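Local structure of spore germination protein GerM (Bacillus subtilis subsp. subtilis str. 168, 6GZB) at residues 54-59 with 80-85; 64-69 with 98-103; 205-210 with 214-219; 235-240 with 293-298. The protein is of unknown biochemical function but affects both sporulation and germination. All coordinates share one frame; numbering follows the deposited sequence.

Interaction 1. Residues 54-59 with 80-85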
loop_
_atom_site.group_PDB
_atom_site.type_symbol
_atom_site.label_atom_id
_atom_site.label_comp_id
_atom_site.label_asym_id
_atom_site.label_seq_id
_atom_site.Cartn_x
_atom_site.Cartn_y
_atom_site.Cartn_z
ATOM N N ARG A 54 3.667 -0.155 13.946
ATOM C CA ARG A 54 4.088 -1.013 12.845
ATOM C C ARG A 54 2.948 -1.201 11.838
ATOM O O ARG A 54 1.795 -1.352 12.222
ATOM C CB ARG A 54 4.535 -2.372 13.391
ATOM C CG ARG A 54 5.401 -3.162 12.438
ATOM C CD ARG A 54 6.774 -2.523 12.327
ATOM N NE ARG A 54 7.553 -2.737 13.541
ATOM C CZ ARG A 54 8.676 -2.092 13.834
ATOM N NH1 ARG A 54 9.137 -1.149 13.024
ATOM N NH2 ARG A 54 9.340 -2.393 14.940
ATOM N N GLU A 55 3.282 -1.230 10.553
ATOM C CA GLU A 55 2.293 -1.538 9.523
ATOM C C GLU A 55 1.955 -3.027 9.555
ATOM O O GLU A 55 2.840 -3.879 9.477
ATOM C CB GLU A 55 2.803 -1.141 8.134
ATOM C CG GLU A 55 2.835 0.358 7.857
ATOM C CD GLU A 55 3.362 0.693 6.455
ATOM O OE1 GLU A 55 3.562 -0.229 5.621
ATOM O OE2 GLU A 55 3.538 1.893 6.170
ATOM N N LEU A 56 0.674 -3.334 9.717
ATOM C CA LEU A 56 0.174 -4.681 9.474
ATOM C C LEU A 56 -0.792 -4.644 8.301
ATOM O O LEU A 56 -1.758 -3.880 8.307
ATOM C CB LEU A 56 -0.528 -5.236 10.710
ATOM C CG LEU A 56 0.278 -5.259 12.004
ATOM C CD1 LEU A 56 -0.596 -5.794 13.133
ATOM C CD2 LEU A 56 1.535 -6.102 11.853
ATOM N N TYR A 57 -0.539 -5.481 7.301
ATOM C CA TYR A 57 -1.391 -5.515 6.124
ATOM C C TYR A 57 -2.524 -6.514 6.331
ATOM O O TYR A 57 -2.388 -7.722 6.101
ATOM C CB TYR A 57 -0.566 -5.787 4.855
ATOM C CG TYR A 57 0.149 -4.534 4.379
ATOM C CD1 TYR A 57 1.283 -4.076 5.036
ATOM C CD2 TYR A 57 -0.437 -3.693 3.447
ATOM C CE1 TYR A 57 1.881 -2.874 4.687
ATOM C CE2 TYR A 57 0.153 -2.492 3.097
ATOM C CZ TYR A 57 1.302 -2.078 3.733
ATOM O OH TYR A 57 1.880 -0.866 3.389
ATOM N N LEU A 58 -3.624 -5.989 6.854
ATOM C CA LEU A 58 -4.783 -6.796 7.194
ATOM C C LEU A 58 -5.774 -6.789 6.039
ATOM O O LEU A 58 -5.555 -6.124 5.022
ATOM C CB LEU A 58 -5.443 -6.239 8.465
ATOM C CG LEU A 58 -4.515 -6.115 9.672
ATOM C CD1 LEU A 58 -5.224 -5.421 10.822
ATOM C CD2 LEU A 58 -3.991 -7.479 10.106
ATOM N N ILE A 59 -6.877 -7.516 6.205
ATOM C CA ILE A 59 -7.921 -7.546 5.196
ATOM C C ILE A 59 -9.157 -6.807 5.694
ATOM O O ILE A 59 -9.693 -7.131 6.742
ATOM C CB ILE A 59 -8.273 -8.994 4.825
ATOM C CG1 ILE A 59 -7.019 -9.719 4.308
ATOM C CG2 ILE A 59 -9.369 -9.015 3.768
ATOM C CD1 ILE A 59 -7.143 -11.222 4.262
ATOM N N LYS A 80 9.859 -10.836 12.085
ATOM C CA LYS A 80 9.145 -12.018 12.545
ATOM C C LYS A 80 7.917 -11.632 13.367
ATOM O O LYS A 80 6.837 -12.214 13.226
ATOM C CB LYS A 80 10.082 -12.889 13.378
ATOM C CG LYS A 80 9.384 -13.984 14.155
ATOM C CD LYS A 80 10.397 -14.733 15.003
ATOM C CE LYS A 80 9.737 -15.860 15.778
ATOM N NZ LYS A 80 10.686 -16.970 16.037
ATOM N N GLN A 81 8.081 -10.644 14.227
ATOM C CA GLN A 81 6.991 -10.225 15.097
ATOM C C GLN A 81 5.831 -9.684 14.270
ATOM O O GLN A 81 4.670 -9.982 14.543
ATOM C CB GLN A 81 7.477 -9.152 16.066
ATOM C CG GLN A 81 6.412 -8.704 17.054
ATOM C CD GLN A 81 6.790 -7.422 17.743
ATOM O OE1 GLN A 81 7.314 -6.498 17.119
ATOM N NE2 GLN A 81 6.557 -7.367 19.049
ATOM N N ALA A 82 6.155 -8.895 13.247
ATOM C CA ALA A 82 5.132 -8.309 12.386
ATOM C C ALA A 82 4.273 -9.401 11.740
ATOM O O ALA A 82 3.051 -9.306 11.727
ATOM C CB ALA A 82 5.776 -7.437 11.324
ATOM N N LEU A 83 4.911 -10.466 11.265
ATOM C CA LEU A 83 4.180 -11.587 10.685
ATOM C C LEU A 83 3.344 -12.321 11.731
ATOM O O LEU A 83 2.243 -12.787 11.440
ATOM C CB LEU A 83 5.141 -12.569 10.021
ATOM C CG LEU A 83 5.895 -12.033 8.800
ATOM C CD1 LEU A 83 6.633 -13.179 8.119
ATOM C CD2 LEU A 83 4.952 -11.361 7.816
ATOM N N GLU A 84 3.872 -12.443 12.943
ATOM C CA GLU A 84 3.138 -13.094 14.031
ATOM C C GLU A 84 1.857 -12.340 14.340
ATOM O O GLU A 84 0.865 -12.926 14.785
ATOM C CB GLU A 84 4.006 -13.187 15.295
ATOM C CG GLU A 84 4.878 -14.433 15.347
ATOM C CD GLU A 84 6.075 -14.311 16.280
ATOM O OE1 GLU A 84 6.899 -15.250 16.309
ATOM O OE2 GLU A 84 6.220 -13.278 16.963
ATOM N N TYR A 85 1.874 -11.035 14.089
ATOM C CA TYR A 85 0.696 -10.207 14.331
ATOM C C TYR A 85 -0.247 -10.167 13.133
ATOM O O TYR A 85 -1.204 -9.393 13.114
ATOM C CB TYR A 85 1.123 -8.799 14.731
ATOM C CG TYR A 85 1.323 -8.650 16.222
ATOM C CD1 TYR A 85 2.470 -9.130 16.841
ATOM C CD2 TYR A 85 0.354 -8.060 17.017
ATOM C CE1 TYR A 85 2.656 -9.000 18.201
ATOM C CE2 TYR A 85 0.547 -7.902 18.376
ATOM C CZ TYR A 85 1.689 -8.397 18.964
ATOM O OH TYR A 85 1.881 -8.279 20.319
#

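Interaction 2. Residues 64-69 with 98-103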
loop_
_atom_site.group_PDB
_atom_site.type_symbol
_atom_site.label_atom_id
_atom_site.label_comp_id
_atom_site.label_asym_id
_atom_site.label_seq_id
_atom_site.Cartn_x
_atom_site.Cartn_y
_atom_site.Cartn_z
ATOM N N TYR A 64 -10.141 -5.949 0.731
ATOM C CA TYR A 64 -8.880 -5.289 0.367
ATOM C C TYR A 64 -7.789 -5.587 1.385
ATOM O O TYR A 64 -8.024 -5.564 2.595
ATOM C CB TYR A 64 -9.056 -3.778 0.243
ATOM C CG TYR A 64 -9.888 -3.359 -0.934
ATOM C CD1 TYR A 64 -9.324 -3.203 -2.201
ATOM C CD2 TYR A 64 -11.242 -3.095 -0.782
ATOM C CE1 TYR A 64 -10.095 -2.798 -3.280
ATOM C CE2 TYR A 64 -12.028 -2.738 -1.860
ATOM C CZ TYR A 64 -11.452 -2.576 -3.104
ATOM O OH TYR A 64 -12.255 -2.213 -4.167
ATOM N N VAL A 65 -6.584 -5.843 0.883
ATOM C CA VAL A 65 -5.397 -5.855 1.719
ATOM C C VAL A 65 -4.967 -4.416 1.960
ATOM O O VAL A 65 -4.763 -3.659 1.015
ATOM C CB VAL A 65 -4.253 -6.650 1.055
ATOM C CG1 VAL A 65 -3.024 -6.683 1.949
ATOM C CG2 VAL A 65 -4.727 -8.054 0.733
ATOM N N VAL A 66 -4.866 -4.041 3.229
ATOM C CA VAL A 66 -4.719 -2.639 3.613
ATOM C C VAL A 66 -3.801 -2.535 4.821
ATOM O O VAL A 66 -3.909 -3.325 5.757
ATOM C CB VAL A 66 -6.062 -2.013 4.053
ATOM C CG1 VAL A 66 -5.896 -0.513 4.211
ATOM C CG2 VAL A 66 -7.179 -2.335 3.071
ATOM N N ALA A 67 -2.942 -1.526 4.823
ATOM C CA ALA A 67 -2.094 -1.245 5.977
ATOM C C ALA A 67 -2.960 -0.736 7.130
ATOM O O ALA A 67 -3.796 0.140 6.940
ATOM C CB ALA A 67 -1.037 -0.204 5.619
ATOM N N GLN A 68 -2.773 -1.323 8.310
ATOM C CA GLN A 68 -3.185 -0.706 9.556
ATOM C C GLN A 68 -1.994 -0.592 10.486
ATOM O O GLN A 68 -1.357 -1.592 10.814
ATOM C CB GLN A 68 -4.291 -1.515 10.223
ATOM C CG GLN A 68 -5.612 -1.464 9.479
ATOM C CD GLN A 68 -6.328 -0.147 9.682
ATOM O OE1 GLN A 68 -6.954 0.074 10.723
ATOM N NE2 GLN A 68 -6.215 0.751 8.702
ATOM N N THR A 69 -1.660 0.642 10.864
ATOM C CA THR A 69 -0.481 0.887 11.687
ATOM C C THR A 69 -0.841 0.806 13.159
ATOM O O THR A 69 -1.715 1.526 13.634
ATOM C CB THR A 69 0.170 2.237 11.352
ATOM O OG1 THR A 69 0.830 2.133 10.082
ATOM C CG2 THR A 69 1.206 2.612 12.405
ATOM N N ASN A 98 -11.925 -2.552 14.186
ATOM C CA ASN A 98 -13.207 -2.916 13.606
ATOM C C ASN A 98 -13.150 -2.784 12.083
ATOM O O ASN A 98 -12.637 -1.799 11.551
ATOM C CB ASN A 98 -14.324 -2.018 14.161
ATOM C CG ASN A 98 -14.588 -2.244 15.646
ATOM O OD1 ASN A 98 -14.335 -3.318 16.189
ATOM N ND2 ASN A 98 -15.119 -1.223 16.303
ATOM N N GLY A 99 -13.750 -3.747 11.392
ATOM C CA GLY A 99 -13.831 -3.728 9.936
ATOM C C GLY A 99 -12.616 -4.359 9.269
ATOM O O GLY A 99 -12.428 -4.230 8.059
ATOM N N PHE A 100 -11.780 -5.016 10.063
ATOM C CA PHE A 100 -10.598 -5.702 9.546
ATOM C C PHE A 100 -10.494 -7.092 10.143
ATOM O O PHE A 100 -10.945 -7.318 11.266
ATOM C CB PHE A 100 -9.325 -4.917 9.892
ATOM C CG PHE A 100 -9.212 -3.612 9.178
ATOM C CD1 PHE A 100 -9.807 -2.471 9.696
ATOM C CD2 PHE A 100 -8.547 -3.530 7.964
ATOM C CE1 PHE A 100 -9.710 -1.268 9.029
ATOM C CE2 PHE A 100 -8.484 -2.335 7.276
ATOM C CZ PHE A 100 -9.055 -1.202 7.818
ATOM N N ARG A 101 -9.834 -7.998 9.424
ATOM C CA ARG A 101 -9.551 -9.333 9.944
ATOM C C ARG A 101 -8.090 -9.709 9.720
ATOM O O ARG A 101 -7.421 -9.142 8.862
ATOM C CB ARG A 101 -10.466 -10.381 9.293
ATOM C CG ARG A 101 -10.285 -10.553 7.791
ATOM C CD ARG A 101 -11.217 -11.636 7.237
ATOM N NE ARG A 101 -11.368 -11.609 5.772
ATOM C CZ ARG A 101 -10.847 -12.511 4.936
ATOM N NH1 ARG A 101 -10.104 -13.501 5.393
ATOM N NH2 ARG A 101 -11.045 -12.408 3.634
ATOM N N ALA A 102 -7.597 -10.639 10.536
ATOM C CA ALA A 102 -6.250 -11.154 10.404
ATOM C C ALA A 102 -6.133 -12.012 9.153
ATOM O O ALA A 102 -7.119 -12.239 8.451
ATOM C CB ALA A 102 -5.871 -11.943 11.639
ATOM N N VAL A 103 -4.924 -12.466 8.855
ATOM C CA VAL A 103 -4.609 -12.956 7.509
ATOM C C VAL A 103 -4.151 -14.416 7.509
ATOM O O VAL A 103 -4.587 -15.216 6.687
ATOM C CB VAL A 103 -3.506 -12.097 6.862
ATOM C CG1 VAL A 103 -3.116 -12.656 5.501
ATOM C CG2 VAL A 103 -3.970 -10.661 6.722
#

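Interaction 3. Residues 205-210 with 214-219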
loop_
_atom_site.group_PDB
_atom_site.type_symbol
_atom_site.label_atom_id
_atom_site.label_comp_id
_atom_site.label_asym_id
_atom_site.label_seq_id
_atom_site.Cartn_x
_atom_site.Cartn_y
_atom_site.Cartn_z
ATOM N N TYR A 205 -6.606 4.772 -3.051
ATOM C CA TYR A 205 -7.928 5.346 -2.962
ATOM C C TYR A 205 -8.377 5.374 -1.520
ATOM O O TYR A 205 -7.724 4.816 -0.641
ATOM C CB TYR A 205 -8.917 4.550 -3.813
ATOM C CG TYR A 205 -8.596 4.582 -5.280
ATOM C CD1 TYR A 205 -8.832 5.723 -6.033
ATOM C CD2 TYR A 205 -8.045 3.481 -5.914
ATOM C CE1 TYR A 205 -8.550 5.750 -7.390
ATOM C CE2 TYR A 205 -7.725 3.509 -7.258
ATOM C CZ TYR A 205 -8.005 4.633 -7.997
ATOM O OH TYR A 205 -7.682 4.653 -9.328
ATOM N N LEU A 206 -9.507 6.029 -1.288
ATOM C CA LEU A 206 -9.988 6.285 0.062
ATOM C C LEU A 206 -11.111 5.318 0.405
ATOM O O LEU A 206 -11.892 4.917 -0.462
ATOM C CB LEU A 206 -10.465 7.735 0.133
ATOM C CG LEU A 206 -10.927 8.311 1.465
ATOM C CD1 LEU A 206 -9.766 8.472 2.432
ATOM C CD2 LEU A 206 -11.615 9.645 1.237
ATOM N N ALA A 207 -11.045 4.761 1.601
ATOM C CA ALA A 207 -12.143 3.970 2.142
ATOM C C ALA A 207 -12.460 4.501 3.534
ATOM O O ALA A 207 -11.718 5.318 4.079
ATOM C CB ALA A 207 -11.763 2.508 2.221
ATOM N N GLU A 208 -13.554 4.048 4.120
ATOM C CA GLU A 208 -13.835 4.421 5.491
ATOM C C GLU A 208 -14.759 3.442 6.160
ATOM O O GLU A 208 -15.536 2.747 5.510
ATOM C CB GLU A 208 -14.403 5.838 5.577
ATOM C CG GLU A 208 -15.733 6.035 4.883
ATOM C CD GLU A 208 -16.502 7.201 5.471
ATOM O OE1 GLU A 208 -15.854 8.183 5.897
ATOM O OE2 GLU A 208 -17.747 7.118 5.541
ATOM N N ASN A 209 -14.617 3.348 7.473
ATOM C CA ASN A 209 -15.563 2.613 8.290
ATOM C C ASN A 209 -16.001 3.481 9.471
ATOM O O ASN A 209 -15.753 4.688 9.496
ATOM C CB ASN A 209 -14.932 1.300 8.768
ATOM C CG ASN A 209 -13.618 1.511 9.494
ATOM O OD1 ASN A 209 -13.314 2.609 9.976
ATOM N ND2 ASN A 209 -12.829 0.444 9.588
ATOM N N GLU A 210 -16.700 2.872 10.417
ATOM C CA GLU A 210 -17.196 3.592 11.582
ATOM C C GLU A 210 -16.120 4.496 12.180
ATOM O O GLU A 210 -16.365 5.670 12.389
ATOM C CB GLU A 210 -17.697 2.604 12.634
ATOM C CG GLU A 210 -16.859 1.340 12.739
ATOM C CD GLU A 210 -17.112 0.590 14.028
ATOM O OE1 GLU A 210 -16.296 0.731 14.970
ATOM O OE2 GLU A 210 -18.144 -0.111 14.108
ATOM N N TYR A 214 -9.235 5.496 5.664
ATOM C CA TYR A 214 -7.948 4.881 5.455
ATOM C C TYR A 214 -7.667 4.722 3.969
ATOM O O TYR A 214 -8.541 4.908 3.140
ATOM C CB TYR A 214 -7.862 3.537 6.185
ATOM C CG TYR A 214 -8.951 2.544 5.831
ATOM C CD1 TYR A 214 -8.763 1.619 4.822
ATOM C CD2 TYR A 214 -10.113 2.454 6.585
ATOM C CE1 TYR A 214 -9.744 0.704 4.498
ATOM C CE2 TYR A 214 -11.082 1.506 6.302
ATOM C CZ TYR A 214 -10.895 0.637 5.257
ATOM O OH TYR A 214 -11.832 -0.326 4.976
ATOM N N TYR A 215 -6.405 4.524 3.638
ATOM C CA TYR A 215 -5.972 4.588 2.263
ATOM C C TYR A 215 -5.643 3.199 1.759
ATOM O O TYR A 215 -4.890 2.469 2.392
ATOM C CB TYR A 215 -4.779 5.532 2.136
ATOM C CG TYR A 215 -5.163 6.957 2.484
ATOM C CD1 TYR A 215 -5.755 7.781 1.534
ATOM C CD2 TYR A 215 -5.106 7.408 3.795
ATOM C CE1 TYR A 215 -6.183 9.050 1.858
ATOM C CE2 TYR A 215 -5.542 8.677 4.131
ATOM C CZ TYR A 215 -6.097 9.482 3.159
ATOM O OH TYR A 215 -6.506 10.751 3.474
ATOM N N VAL A 216 -6.278 2.827 0.652
ATOM C CA VAL A 216 -6.199 1.485 0.111
ATOM C C VAL A 216 -5.456 1.496 -1.224
ATOM O O VAL A 216 -5.832 2.221 -2.155
ATOM C CB VAL A 216 -7.605 0.924 -0.144
ATOM C CG1 VAL A 216 -7.519 -0.476 -0.737
ATOM C CG2 VAL A 216 -8.413 0.930 1.143
ATOM N N PRO A 217 -4.372 0.725 -1.308
ATOM C CA PRO A 217 -3.571 0.686 -2.527
ATOM C C PRO A 217 -4.164 -0.315 -3.510
ATOM O O PRO A 217 -4.569 -1.403 -3.107
ATOM C CB PRO A 217 -2.213 0.203 -2.022
ATOM C CG PRO A 217 -2.531 -0.658 -0.856
ATOM C CD PRO A 217 -3.799 -0.117 -0.242
ATOM N N VAL A 218 -4.272 0.080 -4.772
ATOM C CA VAL A 218 -4.829 -0.772 -5.812
ATOM C C VAL A 218 -3.906 -0.709 -7.028
ATOM O O VAL A 218 -3.554 0.373 -7.501
ATOM C CB VAL A 218 -6.237 -0.290 -6.217
ATOM C CG1 VAL A 218 -6.732 -1.036 -7.432
ATOM C CG2 VAL A 218 -7.211 -0.459 -5.059
ATOM N N THR A 219 -3.502 -1.871 -7.527
ATOM C CA THR A 219 -2.680 -1.926 -8.739
ATOM C C THR A 219 -3.557 -1.850 -9.988
ATOM O O THR A 219 -4.366 -2.733 -10.248
ATOM C CB THR A 219 -1.852 -3.212 -8.790
ATOM O OG1 THR A 219 -1.043 -3.308 -7.611
ATOM C CG2 THR A 219 -0.956 -3.213 -10.014
HETATM O O HOH W 1 -13.056 -1.666 7.325
#

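Interaction 4. Residues 235-240 with 293-298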
loop_
_atom_site.group_PDB
_atom_site.type_symbol
_atom_site.label_atom_id
_atom_site.label_comp_id
_atom_site.label_asym_id
_atom_site.label_seq_id
_atom_site.Cartn_x
_atom_site.Cartn_y
_atom_site.Cartn_z
ATOM N N ASN A 235 -3.716 11.114 -13.183
ATOM C CA ASN A 235 -4.914 10.906 -14.005
ATOM C C ASN A 235 -5.806 9.813 -13.420
ATOM O O ASN A 235 -7.034 9.945 -13.415
ATOM C CB ASN A 235 -4.546 10.557 -15.458
ATOM C CG ASN A 235 -3.917 11.722 -16.205
ATOM O OD1 ASN A 235 -4.017 12.869 -15.780
ATOM N ND2 ASN A 235 -3.184 11.418 -17.266
ATOM N N GLU A 236 -5.199 8.744 -12.901
ATOM C CA GLU A 236 -5.989 7.665 -12.290
ATOM C C GLU A 236 -6.666 8.125 -10.997
ATOM O O GLU A 236 -7.773 7.680 -10.663
ATOM C CB GLU A 236 -5.114 6.436 -11.997
ATOM C CG GLU A 236 -4.628 5.689 -13.231
ATOM C CD GLU A 236 -5.768 5.220 -14.123
ATOM O OE1 GLU A 236 -6.829 4.863 -13.590
ATOM O OE2 GLU A 236 -5.625 5.271 -15.358
ATOM N N LEU A 237 -5.982 8.973 -10.241
ATOM C CA LEU A 237 -6.566 9.514 -9.008
ATOM C C LEU A 237 -7.781 10.375 -9.316
ATOM O O LEU A 237 -8.806 10.276 -8.640
ATOM C CB LEU A 237 -5.534 10.320 -8.233
ATOM C CG LEU A 237 -4.513 9.476 -7.456
ATOM C CD1 LEU A 237 -3.402 10.342 -6.890
ATOM C CD2 LEU A 237 -5.197 8.717 -6.336
ATOM N N ALA A 238 -7.685 11.164 -10.385
ATOM C CA ALA A 238 -8.787 12.013 -10.829
ATOM C C ALA A 238 -9.956 11.197 -11.366
ATOM O O ALA A 238 -11.110 11.573 -11.173
ATOM C CB ALA A 238 -8.301 12.983 -11.893
ATOM N N LYS A 239 -9.665 10.097 -12.059
ATOM C CA LYS A 239 -10.728 9.228 -12.581
ATOM C C LYS A 239 -11.489 8.548 -11.460
ATOM O O LYS A 239 -12.667 8.251 -11.601
ATOM C CB LYS A 239 -10.162 8.144 -13.495
ATOM C CG LYS A 239 -9.678 8.630 -14.845
ATOM C CD LYS A 239 -9.425 7.446 -15.760
ATOM C CE LYS A 239 -8.078 7.549 -16.446
ATOM N NZ LYS A 239 -7.733 6.277 -17.138
ATOM N N GLY A 240 -10.780 8.193 -10.394
ATOM C CA GLY A 240 -11.399 7.554 -9.246
ATOM C C GLY A 240 -11.435 6.050 -9.377
ATOM O O GLY A 240 -11.030 5.497 -10.397
ATOM N N ASN A 293 -2.941 13.301 0.812
ATOM C CA ASN A 293 -2.448 11.993 1.237
ATOM C C ASN A 293 -2.413 10.960 0.100
ATOM O O ASN A 293 -1.488 10.156 0.014
ATOM C CB ASN A 293 -3.304 11.452 2.378
ATOM C CG ASN A 293 -2.953 12.068 3.706
ATOM O OD1 ASN A 293 -1.783 12.287 4.005
ATOM N ND2 ASN A 293 -3.969 12.346 4.516
ATOM N N SER A 294 -3.481 10.923 -0.689
ATOM C CA SER A 294 -3.578 10.026 -1.829
ATOM C C SER A 294 -2.444 10.274 -2.814
ATOM O O SER A 294 -1.785 9.339 -3.263
ATOM C CB SER A 294 -4.924 10.211 -2.535
ATOM O OG SER A 294 -5.927 9.530 -1.830
ATOM N N ILE A 295 -2.209 11.541 -3.135
ATOM C CA ILE A 295 -1.118 11.909 -4.018
ATOM C C ILE A 295 0.223 11.429 -3.485
ATOM O O ILE A 295 1.007 10.799 -4.197
ATOM C CB ILE A 295 -1.052 13.428 -4.218
ATOM C CG1 ILE A 295 -2.231 13.891 -5.071
ATOM C CG2 ILE A 295 0.270 13.809 -4.860
ATOM C CD1 ILE A 295 -2.414 15.395 -5.089
ATOM N N VAL A 296 0.486 11.731 -2.223
ATOM C CA VAL A 296 1.786 11.479 -1.646
ATOM C C VAL A 296 2.039 9.993 -1.451
ATOM O O VAL A 296 3.130 9.501 -1.749
ATOM C CB VAL A 296 1.947 12.220 -0.301
ATOM C CG1 VAL A 296 3.241 11.816 0.388
ATOM C CG2 VAL A 296 1.921 13.715 -0.540
ATOM N N LEU A 297 1.043 9.273 -0.946
ATOM C CA LEU A 297 1.177 7.821 -0.791
ATOM C C LEU A 297 1.400 7.150 -2.147
ATOM O O LEU A 297 2.160 6.194 -2.258
ATOM C CB LEU A 297 -0.061 7.214 -0.113
ATOM C CG LEU A 297 -0.206 7.514 1.382
ATOM C CD1 LEU A 297 -1.573 7.083 1.872
ATOM C CD2 LEU A 297 0.883 6.827 2.194
ATOM N N THR A 298 0.714 7.647 -3.169
ATOM C CA THR A 298 0.752 7.025 -4.490
ATOM C C THR A 298 2.114 7.270 -5.144
ATOM O O THR A 298 2.789 6.342 -5.577
ATOM C CB THR A 298 -0.371 7.577 -5.381
ATOM O OG1 THR A 298 -1.649 7.177 -4.853
ATOM C CG2 THR A 298 -0.226 7.078 -6.803
#

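Interaction 1. Residues 54-59 with 80-85
Leu56 of strand 51-60 meets Ala82 and Tyr85 at the C-terminal end of helix 78-84, a helix-on-sheet packing within the first of the two tandem GerMN domains. The CB of Leu56 is directed at the helix, and CG lies beside the backbone N and opposite the carbonyl carbon (chi1 -56°), which lets both methyls fork over the last helical turn. CD1 touches Tyr85 twice, at 3.8 Å from its CB and 3.7 Å from its O. The other branch, CD2, sits 3.5 Å from Ala82 O and also reaches Tyr85 CB at 4.0 Å, so the methylene at the root of the tyrosine is gripped by both methyls while its ring leads away toward Pro73 and Pro91. Against the methyl of Ala82 the packing is looser, with Leu56 CD2 4.5 Å from Ala82 CB. Arg54 adds a marginal touch, its CG 4.4 Å from Ala82 CB. The contact is thus one of apolar groups, with Ala82 O and Tyr85 O alongside the leucine methyls, and it is only partly buried. Next along the strand, Tyr57 packs on Trp145 of helix 136-147. Tyr57 OH donates to Glu55 OE1 at 2.9 Å from above the carboxylate plane.

Interaction 2. Residues 64-69 with 98-103
Gln68 lays its side-chain amide flat over one face of the Phe100 ring, the two planes only 10° apart, in an amide-on-ring stack. The amide carbon CD sits 3.5 Å from Phe100 CZ, with Gln68 OE1 3.5 Å from Phe100 CE1 and Gln68 NE2 3.6 Å from Phe100 CZ. Gln68 CG joins in through a CH-pi contact, 3.8 Å from the centroid of the Phe100 ring and close to its normal. The bend at chi2 (-76°) folds the amide across the ring instead of letting the chain run straight on. The purely apolar part is smaller: Val66 comes to the rim of the same ring, near its plane, its CB 4.0 Å from Phe100 CE2. Polar support comes from within the strand, where Gln68 NE2 donates to Ala67 O at 3.1 Å. This bond, tilted 16° from the carbonyl plane, is likely to hold the amide flat against the ring. Strands 65-73 and 100-101 flank strand 51-60 in an antiparallel sheet, and the contact reaches from one to the other across strand 51-60, which pairs with both. Tyr214 of strand 213-223 packs on Phe100 and Val66 from the second GerMN domain, whereas Val65 and Val103 rest on helix 136-147.

Interaction 3. Residues 205-210 with 214-219
Ala207 places its methyl over one face of the Tyr214 ring, displaced toward the rim, with CB 3.5 Å from Tyr214 CE1. The same methyl meets Val216 CG2 at 3.9 Å, and further along this face of the hairpin the edge of the Tyr205 ring turns to Val218, Tyr205 CD2 lying 4.1 Å from Val218 CG2. Tyr214 reaches Ala207 because its CG sits between the backbone N and the carbonyl carbon (chi1 56°), which leans the ring across to the partner strand. On the other face Leu206 and Tyr215 lie side by side, Leu206 CD1 3.7 Å from Tyr215 CE1. Between the two faces the strands pair antiparallel, Tyr205-Val216 and Ala207-Tyr214 each joined by two backbone bonds, with Leu206-Tyr215 as the non-hydrogen-bonded pair between them. At the turn end the chemistry becomes polar: one water accepts from Asn209 ND2 at 3.1 Å and donates to Tyr214 OH at 3.0 Å. That hydroxyl also bonds Asp60 OD2, while Asn209 OD1 accepts from Ser212 N. A leucine in place of Tyr214 would probably leave Asp60 and the water without their hydroxyl partner and take away the flat ring face on which the Ala207 methyl rests. The hairpin of strands 198-208 and 213-223 lies at the boundary with the first domain: Tyr214 and Val216 pack on Val66 of strand 65-73, and Tyr215 rests on helix 289-299.

Interaction 4. Residues 235-240 with 293-298
Leu237 projects from helix 229-239 onto the side of helix 289-299 and carries the contact between residues 235-240 and 293-298, a helix-helix packing in the second GerMN domain. The short segments run roughly antiparallel, 143° between their axes, and lie 11.0 Å apart at closest approach, a spacing that the leucine spans. Apolar packing is shared by its two methyls: CD1 lies 4.0 Å from Ile295 CA and 4.2 Å from Ile295 CG1, while CD2 touches Ser294 CB at 4.1 Å. The side chains of Leu237 and Thr298 run alongside one another head to tail, Thr298 OG1 4.1 Å from Leu237 CD2. No polar bond joins the two segments; the bonds run within each helix and out to the neighbouring strands. Thr298 OG1 donates to Ser294 O at 2.7 Å, and Thr298 N binds the same carbonyl from the opposite face of its plane; OG1 is also bonded to Tyr204 N of strand 198-208. A valine here would probably leave Tyr204 N without this partner and Ser294 O with one bond fewer. On helix 229-239, Glu236 forms salt bridges with both Lys220 and Lys239, the latter through Lys239 NZ, which meets Glu236 OE2 on its syn side, 33° out of the carboxylate plane, at 2.9 Å.

Interactions 1 and 2 belong to the first GerMN domain and share its three-stranded sheet: strand 51-60, which carries Leu56 in interaction 1, lies between the two strands joined in interaction 2. Interactions 3 and 4 lie in the second domain and are joined through Tyr215, which bonds Asn293 and packs on Leu297. Interactions 2 and 3 touch across the domains, where Asn98 bonds Glu210. Only interaction 1 is partly buried; the other three are buried contacts. Their chemistry follows the elements they join rather than their depth: leucine methyls on helix surfaces in interactions 1 and 4, an amide stacked on a ring in interaction 2, and a backbone ladder with aromatic packing and a bridging water in interaction 3.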